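Local atomic coordinates of 2,3,4,5-tetrahydropyridine-2,6-dicarboxylate N-succinyltransferase (Campylobacter jejuni, PDB entry 2RIJ), a protein that probably catalyses succinyl transfer from succinyl-CoA to tetrahydrodipicolinate, the first step of the succinylase branch of lysine biosynthesis by the diaminopimelate pathway. Residues Tyr146-Lys151 with Arg156-Asn161; Gly162-Leu167 with Val245-Gly250; Val282-Ser287 with Val321-Lys326; Glu334-Lys337 with Asn343-Lys346; His361-Ser366 with Ala370-Leu375. All blocks are in the same frame, centred on the assembly; numbering follows the deposited sequence. Where two conformers were deposited one is given.

Interaction 1: Tyr146-Lys151 with Arg156-Asn161; sequences YLLSTK and RSINLN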
# COMPACT_ATOMS: atom_id res chain seq x y z
N TYR A 146 -46.64 12.37 -18.09
CA TYR A 146 -46.88 11.88 -19.42
C TYR A 146 -46.01 12.52 -20.45
O TYR A 146 -45.53 11.85 -21.36
CB TYR A 146 -48.37 12.03 -19.82
CG TYR A 146 -49.30 10.86 -19.54
CD1 TYR A 146 -49.95 10.70 -18.32
CD2 TYR A 146 -49.52 9.87 -20.50
CE1 TYR A 146 -50.85 9.64 -18.07
CE2 TYR A 146 -50.40 8.83 -20.28
CZ TYR A 146 -51.08 8.71 -19.07
OH TYR A 146 -51.96 7.66 -18.92
N LEU A 147 -45.78 13.83 -20.35
CA LEU A 147 -44.89 14.51 -21.32
C LEU A 147 -43.49 13.89 -21.33
O LEU A 147 -42.91 13.63 -22.39
CB LEU A 147 -44.82 16.01 -21.06
CG LEU A 147 -46.03 16.83 -21.46
CD1 LEU A 147 -45.93 18.29 -20.87
CD2 LEU A 147 -46.19 16.83 -23.00
N LEU A 148 -43.01 13.54 -20.13
CA LEU A 148 -41.71 12.85 -19.94
C LEU A 148 -41.76 11.41 -20.45
O LEU A 148 -40.96 11.04 -21.29
CB LEU A 148 -41.26 12.92 -18.48
CG LEU A 148 -40.80 14.30 -17.97
CD1 LEU A 148 -40.91 14.36 -16.44
CD2 LEU A 148 -39.40 14.62 -18.51
N SER A 149 -42.71 10.61 -19.96
CA SER A 149 -42.73 9.17 -20.30
C SER A 149 -43.07 8.83 -21.77
O SER A 149 -42.61 7.81 -22.27
CB SER A 149 -43.59 8.40 -19.32
OG SER A 149 -42.99 8.48 -18.03
N THR A 150 -43.82 9.72 -22.43
CA THR A 150 -44.11 9.62 -23.86
C THR A 150 -42.98 10.22 -24.70
O THR A 150 -43.02 10.14 -25.91
CB THR A 150 -45.43 10.37 -24.23
OG1 THR A 150 -45.26 11.79 -24.02
CG2 THR A 150 -46.67 9.83 -23.43
N LYS A 151 -41.99 10.84 -24.06
CA LYS A 151 -40.85 11.46 -24.67
C LYS A 151 -41.23 12.64 -25.58
O LYS A 151 -40.50 12.95 -26.50
CB LYS A 151 -39.97 10.43 -25.39
CG LYS A 151 -39.49 9.31 -24.48
CD LYS A 151 -38.43 8.39 -25.13
CE LYS A 151 -39.00 7.44 -26.13
NZ LYS A 151 -39.81 6.39 -25.58
N ARG A 156 -35.49 16.09 -17.65
CA ARG A 156 -35.11 17.32 -16.92
C ARG A 156 -35.62 18.66 -17.45
O ARG A 156 -35.42 19.70 -16.80
CB ARG A 156 -33.59 17.44 -16.79
CG ARG A 156 -32.88 16.26 -16.23
CD ARG A 156 -31.37 16.61 -16.30
NE ARG A 156 -30.53 15.52 -15.93
CZ ARG A 156 -29.29 15.38 -16.35
NH1 ARG A 156 -28.72 16.26 -17.16
NH2 ARG A 156 -28.60 14.35 -15.95
N SER A 157 -36.35 18.64 -18.55
CA SER A 157 -36.67 19.85 -19.27
C SER A 157 -37.93 20.53 -18.75
O SER A 157 -38.22 21.64 -19.16
CB SER A 157 -36.78 19.53 -20.76
OG SER A 157 -38.00 18.88 -21.04
N ILE A 158 -38.69 19.90 -17.84
CA ILE A 158 -39.92 20.51 -17.34
C ILE A 158 -40.00 20.55 -15.83
O ILE A 158 -39.36 19.77 -15.13
CB ILE A 158 -41.22 19.85 -17.94
CG1 ILE A 158 -41.32 18.37 -17.60
CG2 ILE A 158 -41.34 20.11 -19.47
CD1 ILE A 158 -42.69 17.80 -17.95
N ASN A 159 -40.80 21.48 -15.33
CA ASN A 159 -40.87 21.77 -13.89
C ASN A 159 -41.83 20.83 -13.18
O ASN A 159 -43.03 20.82 -13.45
CB ASN A 159 -41.26 23.25 -13.70
CG ASN A 159 -41.07 23.73 -12.28
OD1 ASN A 159 -41.25 22.97 -11.36
ND2 ASN A 159 -40.75 25.03 -12.10
N LEU A 160 -41.30 20.06 -12.26
CA LEU A 160 -42.05 19.10 -11.47
C LEU A 160 -42.06 19.46 -9.98
O LEU A 160 -42.44 18.65 -9.13
CB LEU A 160 -41.43 17.72 -11.61
CG LEU A 160 -41.31 17.10 -13.01
CD1 LEU A 160 -40.62 15.71 -12.88
CD2 LEU A 160 -42.71 16.96 -13.56
N ASN A 161 -41.64 20.68 -9.65
CA ASN A 161 -41.45 21.01 -8.25
C ASN A 161 -42.76 21.06 -7.53
O ASN A 161 -43.74 21.60 -8.06
CB ASN A 161 -40.72 22.34 -8.08
CG ASN A 161 -39.27 22.27 -8.55
OD1 ASN A 161 -38.60 21.24 -8.40
ND2 ASN A 161 -38.79 23.37 -9.15
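L148, on the last turn of helix 138-149, meets I158 and L160 of the loop that follows. The contact between the segments is apolar. L148 and I158 reach toward each other tip to tip, with CG of L148 4.0 Å from CD1 of I158. A chi1 of 61° at I158 swings its longer branch over the main chain, and this carries CD1 to the leucine. L160 comes tip to tip from the same loop: its CD1 lies 3.8 Å from CD1 of L148. L147 touches more lightly, with CB 4.2 Å from CD1 of I158.

Hydrogen bonds shape each segment separately. T150 OG1 and T150 N reach Y146 O from opposite faces of its carbonyl plane, the hydroxyl at 2.7 Å. K151 then leaves the helix with positive phi in a Schellman motif. In the loop, N161 N donates to N159 OD1 at 2.9 Å, an Asx turn.

Outer polar partners hold the loop. The R156 guanidinium bonds S264 O and S292 OG, and N159 N bonds D132 OD1. The polar bonds thus lie within each segment or run to outside partners. This is consistent with aliphatic side chains packing across the contact while those bonds order the backbone.

Interaction 2: Gly162-Leu167 with Val245-Gly250; sequences GAFGLL and VNFNAG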
# COMPACT_ATOMS: atom_id res chain seq x y z
N GLY A 162 -42.78 20.50 -6.32
CA GLY A 162 -44.00 20.47 -5.53
C GLY A 162 -44.90 19.27 -5.76
O GLY A 162 -45.90 19.10 -5.06
N ALA A 163 -44.52 18.41 -6.70
CA ALA A 163 -45.37 17.27 -7.07
C ALA A 163 -45.68 16.41 -5.87
O ALA A 163 -46.83 16.06 -5.63
CB ALA A 163 -44.73 16.47 -8.16
N PHE A 164 -44.68 16.11 -5.07
CA PHE A 164 -44.89 15.25 -3.91
C PHE A 164 -45.89 15.82 -2.94
O PHE A 164 -46.66 15.09 -2.33
CB PHE A 164 -43.57 14.99 -3.19
CG PHE A 164 -42.78 13.88 -3.77
CD1 PHE A 164 -41.95 14.10 -4.86
CD2 PHE A 164 -42.84 12.60 -3.23
CE1 PHE A 164 -41.19 13.07 -5.40
CE2 PHE A 164 -42.08 11.56 -3.77
CZ PHE A 164 -41.26 11.80 -4.85
N GLY A 165 -45.93 17.14 -2.79
CA GLY A 165 -46.88 17.71 -1.86
C GLY A 165 -48.32 17.68 -2.33
O GLY A 165 -49.24 17.74 -1.52
N LEU A 166 -48.54 17.64 -3.63
CA LEU A 166 -49.87 17.64 -4.20
C LEU A 166 -50.50 16.23 -4.31
O LEU A 166 -51.72 16.07 -4.24
CB LEU A 166 -49.83 18.29 -5.59
CG LEU A 166 -49.66 19.83 -5.60
CD1 LEU A 166 -49.88 20.39 -6.99
CD2 LEU A 166 -50.60 20.54 -4.65
N LEU A 167 -49.65 15.22 -4.51
CA LEU A 167 -50.12 13.85 -4.71
C LEU A 167 -50.48 13.20 -3.36
O LEU A 167 -49.82 13.46 -2.36
CB LEU A 167 -49.04 13.05 -5.44
CG LEU A 167 -48.68 13.51 -6.87
CD1 LEU A 167 -47.51 12.74 -7.36
CD2 LEU A 167 -49.88 13.37 -7.87
N VAL A 245 -35.71 2.50 -12.48
CA VAL A 245 -35.73 3.83 -13.16
C VAL A 245 -36.80 4.68 -12.48
O VAL A 245 -38.03 4.40 -12.53
CB VAL A 245 -35.95 3.74 -14.62
CG1 VAL A 245 -35.69 5.13 -15.29
CG2 VAL A 245 -35.07 2.58 -15.26
N ASN A 246 -36.34 5.73 -11.83
CA ASN A 246 -37.21 6.64 -11.13
C ASN A 246 -37.81 7.69 -12.10
O ASN A 246 -37.51 7.73 -13.33
CB ASN A 246 -36.42 7.31 -10.01
CG ASN A 246 -37.27 7.72 -8.80
OD1 ASN A 246 -38.46 7.91 -8.91
ND2 ASN A 246 -36.65 7.78 -7.63
N PHE A 247 -38.72 8.50 -11.60
CA PHE A 247 -39.29 9.55 -12.44
C PHE A 247 -38.24 10.59 -12.78
O PHE A 247 -37.24 10.78 -12.03
CB PHE A 247 -40.52 10.19 -11.78
CG PHE A 247 -40.20 11.14 -10.70
CD1 PHE A 247 -40.09 10.70 -9.41
CD2 PHE A 247 -40.03 12.48 -10.97
CE1 PHE A 247 -39.82 11.59 -8.39
CE2 PHE A 247 -39.78 13.38 -9.95
CZ PHE A 247 -39.65 12.93 -8.67
N ASN A 248 -38.42 11.22 -13.95
CA ASN A 248 -37.46 12.19 -14.51
C ASN A 248 -36.03 11.58 -14.58
O ASN A 248 -35.03 12.27 -14.32
CB ASN A 248 -37.49 13.47 -13.65
CG ASN A 248 -36.90 14.65 -14.34
OD1 ASN A 248 -37.05 14.85 -15.56
ND2 ASN A 248 -36.20 15.48 -13.55
N ALA A 249 -35.96 10.30 -14.94
CA ALA A 249 -34.73 9.57 -15.15
C ALA A 249 -34.91 8.65 -16.33
O ALA A 249 -36.04 8.29 -16.68
CB ALA A 249 -34.36 8.70 -13.89
N GLY A 250 -33.80 8.26 -16.94
CA GLY A 250 -33.82 7.21 -17.94
C GLY A 250 -32.67 7.23 -18.91
O GLY A 250 -31.52 7.55 -18.55
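F164, on the short helix 163-166, meets F247 in the loop 246-249. F164 was deposited in two conformers, and the geometry given here is that of one of them. Its CB and CG stay clear of the other segment. Contact starts farther along the ring. CE1 of F164 lies 3.6 Å from CE1 of F247, and it is equally close to CZ of F247. At the tip, CZ of F164 is 3.8 Å from CE1 of F247.

F247 CE1 sits at the edge of the F164 ring, near its plane. Seen from F247 the approach is oblique. The planes make 52°, and the ring centroids are 5.8 Å apart. At F247 a chi1 of 77° folds the ring back over its own main chain and turns it to the helix. F247 N donates to N246 OD1 at 2.8 Å, with the donor tilted 23° from the amide plane. N246 OD1 also accepts from R227 NH1.

F205 completes an aromatic cluster: it stacks on F247 and meets F164 at an angle. R219 of a neighbouring subunit packs on F164. Helix 163-166 is thereby packed against the loop 246-249, which joins strands 244-245 and 250-251. That loop forms a corner of the left-handed beta helix, the fold built by hexapeptide repeats.

Interaction 3: Val282-Ser287 with Val321-Lys326; sequences VLSGTS and VLEGTK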
# COMPACT_ATOMS: atom_id res chain seq x y z
N VAL A 282 -28.26 13.48 -8.46
CA VAL A 282 -27.95 14.89 -8.29
C VAL A 282 -26.67 15.00 -7.45
O VAL A 282 -26.54 14.34 -6.39
CB VAL A 282 -29.12 15.64 -7.60
CG1 VAL A 282 -28.83 17.15 -7.53
CG2 VAL A 282 -30.41 15.40 -8.36
N LEU A 283 -25.73 15.81 -7.94
CA LEU A 283 -24.50 16.07 -7.23
C LEU A 283 -24.80 16.84 -5.94
O LEU A 283 -25.78 17.57 -5.86
CB LEU A 283 -23.54 16.87 -8.10
CG LEU A 283 -22.91 16.10 -9.26
CD1 LEU A 283 -22.17 17.10 -10.14
CD2 LEU A 283 -21.99 14.99 -8.66
N SER A 284 -23.94 16.67 -4.94
CA SER A 284 -24.15 17.30 -3.62
C SER A 284 -24.02 18.82 -3.71
O SER A 284 -23.49 19.36 -4.69
CB SER A 284 -23.16 16.76 -2.60
OG SER A 284 -21.86 17.25 -2.88
N GLY A 285 -24.57 19.50 -2.72
CA GLY A 285 -24.52 20.96 -2.67
C GLY A 285 -25.74 21.68 -3.20
O GLY A 285 -26.68 21.06 -3.71
N THR A 286 -25.72 23.00 -3.07
CA THR A 286 -26.88 23.84 -3.35
C THR A 286 -27.09 24.03 -4.86
O THR A 286 -28.22 23.96 -5.35
CB THR A 286 -26.78 25.21 -2.61
OG1 THR A 286 -25.57 25.88 -2.98
CG2 THR A 286 -26.81 25.00 -1.08
N SER A 287 -26.01 24.28 -5.60
CA SER A 287 -26.06 24.32 -7.07
C SER A 287 -25.63 22.96 -7.65
O SER A 287 -25.16 22.88 -8.79
CB SER A 287 -25.18 25.45 -7.63
N VAL A 321 -17.38 5.29 -7.48
CA VAL A 321 -16.83 6.52 -7.99
C VAL A 321 -17.68 7.67 -7.45
O VAL A 321 -18.69 8.10 -8.05
CB VAL A 321 -16.77 6.57 -9.57
CG1 VAL A 321 -16.17 7.86 -10.05
CG2 VAL A 321 -16.00 5.40 -10.12
N LEU A 322 -17.25 8.20 -6.32
CA LEU A 322 -17.98 9.24 -5.63
C LEU A 322 -17.26 10.56 -5.79
O LEU A 322 -16.08 10.63 -6.19
CB LEU A 322 -18.12 8.87 -4.14
CG LEU A 322 -18.57 7.42 -3.88
CD1 LEU A 322 -18.48 7.07 -2.40
CD2 LEU A 322 -20.00 7.25 -4.47
N GLU A 323 -17.98 11.63 -5.49
CA GLU A 323 -17.48 12.99 -5.69
C GLU A 323 -16.15 13.23 -4.96
O GLU A 323 -15.27 13.95 -5.46
CB GLU A 323 -18.50 13.98 -5.15
CG GLU A 323 -19.71 14.15 -5.98
CD GLU A 323 -20.70 15.13 -5.33
OE1 GLU A 323 -20.25 16.18 -4.81
OE2 GLU A 323 -21.93 14.84 -5.32
N GLY A 324 -16.02 12.64 -3.78
CA GLY A 324 -14.84 12.80 -2.97
C GLY A 324 -13.81 11.72 -3.01
O GLY A 324 -12.74 11.86 -2.40
N THR A 325 -14.10 10.63 -3.69
CA THR A 325 -13.07 9.63 -3.91
C THR A 325 -11.89 10.21 -4.65
O THR A 325 -12.05 10.93 -5.65
CB THR A 325 -13.63 8.45 -4.72
OG1 THR A 325 -14.90 8.11 -4.20
CG2 THR A 325 -12.73 7.29 -4.68
N LYS A 326 -10.68 9.88 -4.19
CA LYS A 326 -9.47 10.27 -4.90
C LYS A 326 -8.97 9.14 -5.78
O LYS A 326 -9.01 7.98 -5.39
CB LYS A 326 -8.39 10.67 -3.91
CG LYS A 326 -8.73 11.93 -3.12
CD LYS A 326 -7.72 12.12 -1.99
CE LYS A 326 -8.00 13.36 -1.23
NZ LYS A 326 -6.89 13.55 -0.27
O HOH W 1 -21.18 18.75 -5.90
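S284 and E323 join two loops that leave the coils of the left-handed beta helix, the fold of hexapeptide-repeat acyltransferases. The E323 carboxylate takes two hydrogen bonds from S284, one on each oxygen. S284 N donates to E323 OE2 at 2.7 Å, nearly straight at 168°. S284 OG donates to E323 OE1, also at 2.7 Å. Both donors arrive on the syn side, about 20° out of the carboxylate plane. One serine thus grips both oxygens and limits rotation of the carboxylate. A water links the two loops again: it donates to S284 O and, at 2.9 Å, to E323 OE1.

L283 adds an apolar side to the site. Its CD2 lies 3.3 Å from E323 OE2 and 3.6 Å from E323 CG, so it crosses the end of the acid.

The torsions account for the fit. With chi1 at 71°, the S284 hydroxyl is turned back over its main chain, where it can reach OE1 while the N-H serves OE2. The E323 chain is extended beyond CG and reaches across to the other loop.

Farther out, E323 and L352 share a backbone hydrogen bond, and L283 packs on P308 and L352. G324, next to E323, is a predicted succinyl-CoA-binding residue. Two bonds hold the turn around E323: T325 N bonds L322 O, and T325 OG1 accepts from L322 N at 3.2 Å.

Interaction 4: Glu334-Lys337 with Asn343-Lys346; sequences ELAK and NFDK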
# COMPACT_ATOMS: atom_id res chain seq x y z
N GLU A 334 -2.79 10.31 -23.38
CA GLU A 334 -3.89 9.82 -24.19
C GLU A 334 -5.22 10.42 -23.73
O GLU A 334 -6.08 10.74 -24.57
CB GLU A 334 -3.96 8.28 -24.14
CG GLU A 334 -2.87 7.56 -24.95
CD GLU A 334 -2.88 7.95 -26.44
OE1 GLU A 334 -3.88 7.71 -27.16
OE2 GLU A 334 -1.85 8.52 -26.88
N LEU A 335 -5.40 10.55 -22.42
CA LEU A 335 -6.61 11.17 -21.89
C LEU A 335 -6.69 12.66 -22.30
O LEU A 335 -7.74 13.12 -22.66
CB LEU A 335 -6.75 10.98 -20.37
CG LEU A 335 -7.24 9.58 -19.90
CD1 LEU A 335 -7.09 9.47 -18.36
CD2 LEU A 335 -8.70 9.25 -20.36
N ALA A 336 -5.56 13.37 -22.29
CA ALA A 336 -5.50 14.75 -22.84
C ALA A 336 -6.04 14.86 -24.25
O ALA A 336 -6.78 15.79 -24.58
CB ALA A 336 -4.09 15.25 -22.79
N LYS A 337 -5.73 13.88 -25.09
CA LYS A 337 -6.23 13.89 -26.46
C LYS A 337 -7.73 13.79 -26.55
O LYS A 337 -8.34 14.42 -27.41
CB LYS A 337 -5.62 12.74 -27.25
CG LYS A 337 -4.14 12.89 -27.51
CD LYS A 337 -3.65 11.79 -28.46
CE LYS A 337 -2.15 11.57 -28.38
NZ LYS A 337 -1.70 10.50 -29.34
N ASN A 343 -6.97 19.99 -17.64
CA ASN A 343 -5.60 20.14 -17.21
C ASN A 343 -5.17 18.91 -16.41
O ASN A 343 -5.58 18.73 -15.25
CB ASN A 343 -5.48 21.41 -16.38
CG ASN A 343 -4.05 21.81 -16.13
OD1 ASN A 343 -3.12 21.10 -16.50
ND2 ASN A 343 -3.87 22.95 -15.48
N PHE A 344 -4.39 18.04 -17.05
CA PHE A 344 -3.92 16.78 -16.45
C PHE A 344 -2.53 16.96 -15.79
O PHE A 344 -1.67 16.07 -15.82
CB PHE A 344 -3.88 15.67 -17.51
CG PHE A 344 -5.24 15.20 -17.96
CD1 PHE A 344 -5.99 14.37 -17.15
CD2 PHE A 344 -5.76 15.60 -19.17
CE1 PHE A 344 -7.24 13.94 -17.56
CE2 PHE A 344 -6.99 15.15 -19.58
CZ PHE A 344 -7.73 14.33 -18.77
N ASP A 345 -2.36 18.12 -15.18
CA ASP A 345 -1.12 18.52 -14.52
C ASP A 345 -0.79 17.68 -13.29
O ASP A 345 0.38 17.49 -12.95
CB ASP A 345 -1.19 20.01 -14.11
CG ASP A 345 -2.44 20.34 -13.20
OD1 ASP A 345 -3.50 19.64 -13.25
OD2 ASP A 345 -2.37 21.34 -12.43
N LYS A 346 -1.78 17.16 -12.59
CA LYS A 346 -1.44 16.57 -11.32
C LYS A 346 -1.69 15.10 -11.33
O LYS A 346 -1.96 14.51 -12.36
CB LYS A 346 -2.08 17.31 -10.16
CG LYS A 346 -3.51 17.21 -10.10
CD LYS A 346 -4.11 18.35 -9.29
CE LYS A 346 -5.63 18.17 -9.33
NZ LYS A 346 -6.37 19.01 -8.38
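The F344 ring is the flat group of this contact, and it lies against the backbone and side chains of L335 and A336. These belong to helix 332-338, and F344 lies in the loop that leads from it to strand 348-350. Helix and loop are part of the C-terminal region beyond the beta-helix coils, and F344 packs back on the helix.

CB of L335 makes an off-centre CH-pi contact with the ring. It lies 4.3 Å from the centroid, 28° off the normal, and its closest ring atom is CZ of F344. The peptide between L335 and A336 approaches obliquely. A336 N is 3.5 Å from CE2 of F344, and L335 C is 3.7 Å from the same carbon. CB of A336 meets CD2 of F344 at 4.0 Å. F342 adds an edge-to-face ring pair with F344.

A chi1 of -71° at F344 sends the ring to the helix. L329 of strand 326-329 touches both F344 and L335, so the ring and the leucine share a strand neighbour. L335 also packs on L375 of strand 371-375. The contact thus ties the helix and its loop to the sheet near the C-terminus.

Charged groups lie along the helix away from the ring. K337 NZ forms a salt bridge with E334 OE2 at 3.2 Å, arriving on the syn side, 20° out of the carboxylate plane.

Interaction 5: His361-Ser366 with Ala370-Leu375; sequences HFRQDS and AMIVAL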
# COMPACT_ATOMS: atom_id res chain seq x y z
N HIS A 361 -11.42 5.23 -17.38
CA HIS A 361 -11.54 3.87 -16.87
C HIS A 361 -11.21 3.90 -15.41
O HIS A 361 -10.05 4.07 -15.02
CB HIS A 361 -10.66 2.91 -17.65
CG HIS A 361 -10.83 1.48 -17.26
ND1 HIS A 361 -10.20 0.45 -17.93
CD2 HIS A 361 -11.61 0.89 -16.31
CE1 HIS A 361 -10.55 -0.70 -17.38
NE2 HIS A 361 -11.43 -0.47 -16.42
N PHE A 362 -12.24 3.73 -14.58
CA PHE A 362 -12.08 3.69 -13.13
C PHE A 362 -11.92 2.23 -12.69
O PHE A 362 -12.72 1.35 -13.00
CB PHE A 362 -13.27 4.33 -12.39
CG PHE A 362 -13.44 5.82 -12.65
CD1 PHE A 362 -12.74 6.74 -11.90
CD2 PHE A 362 -14.27 6.29 -13.67
CE1 PHE A 362 -12.88 8.11 -12.13
CE2 PHE A 362 -14.42 7.66 -13.89
CZ PHE A 362 -13.74 8.55 -13.12
N ARG A 363 -10.82 1.99 -12.01
CA ARG A 363 -10.43 0.63 -11.58
C ARG A 363 -9.65 0.70 -10.29
O ARG A 363 -9.27 1.78 -9.84
CB ARG A 363 -9.65 -0.06 -12.68
CG ARG A 363 -8.47 0.69 -13.23
CD ARG A 363 -7.84 -0.16 -14.33
NE ARG A 363 -6.69 0.49 -14.96
CZ ARG A 363 -5.48 0.54 -14.41
NH1 ARG A 363 -5.23 -0.01 -13.22
NH2 ARG A 363 -4.49 1.13 -15.08
N GLN A 364 -9.53 -0.45 -9.63
CA GLN A 364 -8.67 -0.56 -8.46
C GLN A 364 -7.40 -1.33 -8.80
O GLN A 364 -7.45 -2.34 -9.50
CB GLN A 364 -9.37 -1.27 -7.30
CG GLN A 364 -8.56 -1.19 -5.99
CD GLN A 364 -9.41 -1.27 -4.70
OE1 GLN A 364 -10.58 -1.65 -4.74
NE2 GLN A 364 -8.81 -0.90 -3.56
N ASP A 365 -6.25 -0.84 -8.32
CA ASP A 365 -5.01 -1.59 -8.46
C ASP A 365 -5.06 -2.72 -7.43
O ASP A 365 -5.15 -2.48 -6.25
CB ASP A 365 -3.81 -0.69 -8.25
CG ASP A 365 -2.48 -1.41 -8.53
OD1 ASP A 365 -2.19 -2.47 -7.94
OD2 ASP A 365 -1.71 -0.88 -9.31
N SER A 366 -5.11 -3.96 -7.89
CA SER A 366 -5.36 -5.02 -6.93
C SER A 366 -4.14 -5.41 -6.11
O SER A 366 -4.31 -6.03 -5.07
CB SER A 366 -6.12 -6.22 -7.54
OG SER A 366 -5.46 -6.72 -8.62
N ALA A 370 -4.67 0.92 -4.63
CA ALA A 370 -4.94 2.32 -5.06
C ALA A 370 -6.14 2.39 -6.02
O ALA A 370 -6.29 1.55 -6.92
CB ALA A 370 -3.74 2.97 -5.74
N MSE A 371 -6.96 3.43 -5.85
CA MSE A 371 -7.97 3.75 -6.84
C MSE A 371 -7.32 4.48 -8.01
O MSE A 371 -6.59 5.47 -7.82
CB MSE A 371 -9.10 4.58 -6.23
CG MSE A 371 -9.85 3.88 -5.13
SE MSE A 371 -10.79 2.34 -5.81
CE MSE A 371 -12.23 3.12 -6.72
N ILE A 372 -7.58 3.97 -9.21
CA ILE A 372 -6.99 4.55 -10.43
C ILE A 372 -8.04 5.11 -11.38
O ILE A 372 -9.12 4.57 -11.52
CB ILE A 372 -6.11 3.49 -11.19
CG1 ILE A 372 -4.79 3.27 -10.45
CG2 ILE A 372 -5.86 3.89 -12.68
CD1 ILE A 372 -4.13 1.94 -10.77
N VAL A 373 -7.71 6.22 -12.03
CA VAL A 373 -8.43 6.65 -13.21
C VAL A 373 -7.43 6.57 -14.39
O VAL A 373 -6.32 7.14 -14.33
CB VAL A 373 -9.10 8.02 -13.09
CG1 VAL A 373 -8.07 9.19 -12.78
CG2 VAL A 373 -9.93 8.28 -14.36
N ALA A 374 -7.78 5.80 -15.42
CA ALA A 374 -6.89 5.48 -16.55
C ALA A 374 -7.64 5.63 -17.88
O ALA A 374 -8.81 6.02 -17.90
CB ALA A 374 -6.32 4.07 -16.39
N LEU A 375 -6.98 5.27 -18.99
CA LEU A 375 -7.62 5.30 -20.29
C LEU A 375 -8.43 4.03 -20.52
O LEU A 375 -7.96 2.92 -20.32
CB LEU A 375 -6.57 5.45 -21.42
CG LEU A 375 -7.04 5.38 -22.86
CD1 LEU A 375 -7.78 6.65 -23.28
CD2 LEU A 375 -5.84 5.02 -23.80
O HOH W 2 -9.19 0.00 -20.58
O HOH W 3 -6.97 0.98 -17.84
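R363 and I372 cross on one face of the beta hairpin formed by strands 360-364 and 371-375. In the I372 conformer described, its CG2 lies over the centre of the R363 guanidinium, 3.8 Å above its plane. A374 CB approaches the same group obliquely, 3.7 Å from NH2 of R363. The arginine first bends over its own main chain (chi1 53°) and then runs extended to NE. Its CD covers one face of the H361 ring.

On the other face F362 and V373 lie side by side, pointing the same way. V373 CG2 makes a CH-pi contact over the F362 ring, 4.1 Å from its centroid. Q364 crosses M371, a selenomethionine, with CD 4.0 Å from SE. Q364 NE2 bonds G369 O.

Antiparallel backbone bonds set this register. H361 and A374 exchange two, as do R363 and I372. D365 N adds a nearly straight bond to A370 O at 2.8 Å.

Waters bridge the polar ends: one joins H361 ND1 to L375 O, and another accepts from R363 NE. H361 NE2 bonds D316 OD1. R363, Q364, D365 and S366 are predicted to bind succinyl-CoA. Apolar cover on one guanidinium face and a water at NE are consistent with an arginine held along the hairpin.

The five contacts follow one another along the chain in series. Interactions 1 and 2 lie near the centre of the chain, 9 Å apart between centres. They touch where R156 N meets N248 OD1 and L160 packs on F247, so the loop after helix 138-149 bears on a corner of the beta helix. Interaction 3 lies farther along the coils, about 22 Å from interaction 2 between centres. Interactions 3, 4 and 5 gather toward the C-terminal end. V321 packs on F362, E334 CB packs on L375, and L335 meets A374 O, joining coil, hairpin and helix 332-338. Interactions 3 and 5 hold predicted succinyl-CoA-binding residues, whereas interactions 1 and 2 lie away from the annotated sites.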